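Local coordinates for periplasmic protein-probably involved in high-affinity Fe2+ transport (PDB 5I0Y) that binds copper in the periplasm and probably takes part in high-affinity iron transport by uropathogenic Escherichia coli, at residues M104-Y110 with F147-G151. The protein carries 1 engineered substitution. Numbering follows the deposited sequence. Where two conformers were deposited one is given.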
ATOM      1  N   MET B 104     -14.822  11.466 -18.911  1.00 15.42           N
ATOM      2  CA  MET B 104     -15.859  10.532 -19.352  1.00 15.59           C
ATOM      3  C   MET B 104     -16.214  10.763 -20.827  1.00 16.29           C
ATOM      4  O   MET B 104     -15.690  11.668 -21.472  1.00 16.54           O
ATOM      5  CB  MET B 104     -17.072  10.630 -18.429  1.00 15.18           C
ATOM      6  CG  MET B 104     -16.801  10.073 -17.028  1.00 14.19           C
ATOM      7  SD  MET B 104     -16.487   8.289 -16.955  1.00 13.91           S
ATOM      8  CE  MET B 104     -18.160   7.663 -17.058  1.00 15.37           C
ATOM      9  N   MET B 105     -17.115   9.935 -21.342  0.50 15.82           N
ATOM     10  CA  MET B 105     -17.465   9.960 -22.753  0.50 15.61           C
ATOM     11  C   MET B 105     -18.967  10.189 -22.914  0.50 16.10           C
ATOM     12  O   MET B 105     -19.644   9.509 -23.697  0.50 16.39           O
ATOM     13  CB  MET B 105     -16.984   8.663 -23.417  0.50 15.02           C
ATOM     14  CG  MET B 105     -15.502   8.414 -23.171  0.50 14.40           C
ATOM     15  SD  MET B 105     -14.830   6.901 -23.875  0.50 13.05           S
ATOM     16  CE  MET B 105     -15.244   5.676 -22.637  0.50 13.44           C
ATOM     17  N   GLY B 106     -19.482  11.146 -22.147  1.00 16.70           N
ATOM     18  CA  GLY B 106     -20.895  11.516 -22.200  1.00 17.79           C
ATOM     19  C   GLY B 106     -21.771  10.755 -21.236  1.00 18.74           C
ATOM     20  O   GLY B 106     -21.377   9.701 -20.734  1.00 17.47           O
ATOM     21  N   VAL B 107     -22.954  11.298 -20.962  1.00 20.01           N
ATOM     22  CA  VAL B 107     -23.962  10.608 -20.161  1.00 21.63           C
ATOM     23  C   VAL B 107     -24.402   9.351 -20.908  1.00 21.89           C
ATOM     24  O   VAL B 107     -24.503   9.367 -22.138  1.00 22.36           O
ATOM     25  CB  VAL B 107     -25.172  11.522 -19.808  1.00 23.65           C
ATOM     26  CG1 VAL B 107     -24.717  12.687 -18.939  1.00 24.24           C
ATOM     27  CG2 VAL B 107     -25.864  12.048 -21.058  1.00 24.97           C
ATOM     28  N   GLY B 108     -24.619   8.258 -20.177  1.00 20.64           N
ATOM     29  CA  GLY B 108     -25.009   6.993 -20.793  1.00 19.29           C
ATOM     30  C   GLY B 108     -24.732   5.743 -19.980  1.00 17.50           C
ATOM     31  O   GLY B 108     -24.319   5.817 -18.822  1.00 17.96           O
ATOM     32  N   ASN B 109     -24.985   4.596 -20.607  1.00 16.63           N
ATOM     33  CA  ASN B 109     -24.719   3.291 -20.033  1.00 15.56           C
ATOM     34  C   ASN B 109     -23.271   2.908 -20.289  1.00 14.78           C
ATOM     35  O   ASN B 109     -22.805   2.956 -21.431  1.00 15.58           O
ATOM     36  CB  ASN B 109     -25.646   2.262 -20.673  1.00 16.52           C
ATOM     37  CG  ASN B 109     -27.100   2.582 -20.431  1.00 18.32           C
ATOM     38  OD1 ASN B 109     -27.572   2.527 -19.301  1.00 19.96           O
ATOM     39  ND2 ASN B 109     -27.821   2.943 -21.497  1.00 19.12           N
ATOM     40  N   TYR B 110     -22.554   2.553 -19.229  1.00 12.73           N
ATOM     41  CA  TYR B 110     -21.150   2.186 -19.333  1.00 12.60           C
ATOM     42  C   TYR B 110     -20.817   0.776 -18.840  1.00 12.49           C
ATOM     43  O   TYR B 110     -21.504   0.223 -17.977  1.00 13.37           O
ATOM     44  CB  TYR B 110     -20.329   3.154 -18.485  1.00 12.55           C
ATOM     45  CG  TYR B 110     -20.053   4.472 -19.137  1.00 12.90           C
ATOM     46  CD1 TYR B 110     -18.847   4.711 -19.779  1.00 12.68           C
ATOM     47  CD2 TYR B 110     -20.993   5.493 -19.077  1.00 12.94           C
ATOM     48  CE1 TYR B 110     -18.582   5.932 -20.367  1.00 12.89           C
ATOM     49  CE2 TYR B 110     -20.751   6.715 -19.686  1.00 13.04           C
ATOM     50  CZ  TYR B 110     -19.540   6.929 -20.311  1.00 13.24           C
ATOM     51  OH  TYR B 110     -19.276   8.150 -20.898  1.00 14.72           O
ATOM     52  N   PHE B 147     -22.797   0.339 -15.215  1.00 14.12           N
ATOM     53  CA  PHE B 147     -23.382   1.450 -14.492  1.00 14.02           C
ATOM     54  C   PHE B 147     -23.923   2.495 -15.444  1.00 15.10           C
ATOM     55  O   PHE B 147     -23.460   2.602 -16.579  1.00 15.27           O
ATOM     56  CB  PHE B 147     -22.375   2.069 -13.484  1.00 13.76           C
ATOM     57  CG  PHE B 147     -21.141   2.677 -14.116  1.00 13.63           C
ATOM     58  CD1 PHE B 147     -20.985   4.060 -14.148  1.00 14.30           C
ATOM     59  CD2 PHE B 147     -20.116   1.881 -14.627  1.00 14.12           C
ATOM     60  CE1 PHE B 147     -19.853   4.634 -14.710  1.00 14.27           C
ATOM     61  CE2 PHE B 147     -18.982   2.448 -15.187  1.00 13.72           C
ATOM     62  CZ  PHE B 147     -18.847   3.827 -15.223  1.00 13.92           C
ATOM     63  N   LYS B 148     -24.891   3.260 -14.952  1.00 16.30           N
ATOM     64  CA  LYS B 148     -25.405   4.410 -15.674  1.00 18.76           C
ATOM     65  C   LYS B 148     -24.713   5.670 -15.163  1.00 19.57           C
ATOM     66  O   LYS B 148     -24.747   5.979 -13.970  1.00 22.18           O
ATOM     67  CB  LYS B 148     -26.920   4.501 -15.532  1.00 20.53           C
ATOM     68  CG  LYS B 148     -27.552   5.449 -16.539  1.00 23.45           C
ATOM     69  CD  LYS B 148     -28.981   5.784 -16.160  1.00 25.20           C
ATOM     70  CE  LYS B 148     -29.529   6.898 -17.036  1.00 26.57           C
ATOM     71  NZ  LYS B 148     -30.560   7.727 -16.351  1.00 26.94           N
ATOM     72  N   TYR B 149     -24.050   6.373 -16.066  1.00 18.55           N
ATOM     73  CA  TYR B 149     -23.393   7.630 -15.740  1.00 18.41           C
ATOM     74  C   TYR B 149     -24.235   8.806 -16.227  1.00 19.04           C
ATOM     75  O   TYR B 149     -24.533   8.903 -17.417  1.00 19.68           O
ATOM     76  CB  TYR B 149     -21.993   7.685 -16.368  1.00 17.54           C
ATOM     77  CG  TYR B 149     -21.311   9.014 -16.181  1.00 17.72           C
ATOM     78  CD1 TYR B 149     -20.888   9.423 -14.918  1.00 18.09           C
ATOM     79  CD2 TYR B 149     -21.102   9.870 -17.261  1.00 18.61           C
ATOM     80  CE1 TYR B 149     -20.273  10.648 -14.741  1.00 18.11           C
ATOM     81  CE2 TYR B 149     -20.489  11.092 -17.090  1.00 18.57           C
ATOM     82  CZ  TYR B 149     -20.077  11.474 -15.832  1.00 19.17           C
ATOM     83  OH  TYR B 149     -19.480  12.694 -15.683  1.00 21.55           O
ATOM     84  N   VAL B 150     -24.607   9.693 -15.307  1.00 19.80           N
ATOM     85  CA  VAL B 150     -25.437  10.854 -15.641  1.00 21.00           C
ATOM     86  C   VAL B 150     -24.710  12.168 -15.372  1.00 21.66           C
ATOM     87  O   VAL B 150     -25.178  13.246 -15.745  1.00 23.90           O
ATOM     88  CB  VAL B 150     -26.813  10.822 -14.924  1.00 21.09           C
ATOM     89  CG1 VAL B 150     -27.690   9.713 -15.497  1.00 22.23           C
ATOM     90  CG2 VAL B 150     -26.668  10.678 -13.415  1.00 22.39           C
ATOM     91  N   GLY B 151     -23.537  12.054 -14.757  1.00 20.89           N
ATOM     92  CA  GLY B 151     -22.793  13.206 -14.304  1.00 20.67           C
ATOM     93  C   GLY B 151     -22.893  13.325 -12.799  1.00 20.40           C
ATOM     94  O   GLY B 151     -23.475  12.467 -12.115  1.00 20.89           O
TER
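Four backbone hydrogen bonds pair Gly108 with Tyr149 and Tyr110 with Phe147, the two hydrogen-bonded pairs of an antiparallel ladder. Tyr149 N reaches Gly108 O at 2.8 Å, and Phe147 N comes to Tyr110 O at 3.1 Å. Asn109 and Lys148 form the non-hydrogen-bonded pair between them.

Apolar contacts gather on the face bearing Tyr110, Phe147 and Tyr149. The Met104 chain, bent at chi2 (-66°) and chi3 (-79°), curls so that CE lies over one face of the Tyr149 ring, 3.5 Å from its CG, a CH-pi contact. The same methyl sits over the centre of the Tyr110 ring, 3.6 Å above its plane, and touches Phe147 CE1, so it meets all three rings. Met104 SD stands 4.7 Å from the Tyr149 ring centroid, almost on the ring normal, a Met-aromatic contact. Tyr110 CB sits over the Phe147 ring, 3.6 Å from CE2; the two rings are near parallel (20°) but slid apart. Tyr110 CD2 instead packs on Tyr149 CB.

Polar contacts fix the far end of Tyr110: its OH donates to a lone pair of Gly106 O at 2.6 Å and accepts from Met105 N, tying the loop to the strand it leads into. The whole is an aromatic cluster on an antiparallel strand pair at the margin of the beta sandwich, where strand 141-149 is one of the two outermost strands of the sheet within this chain.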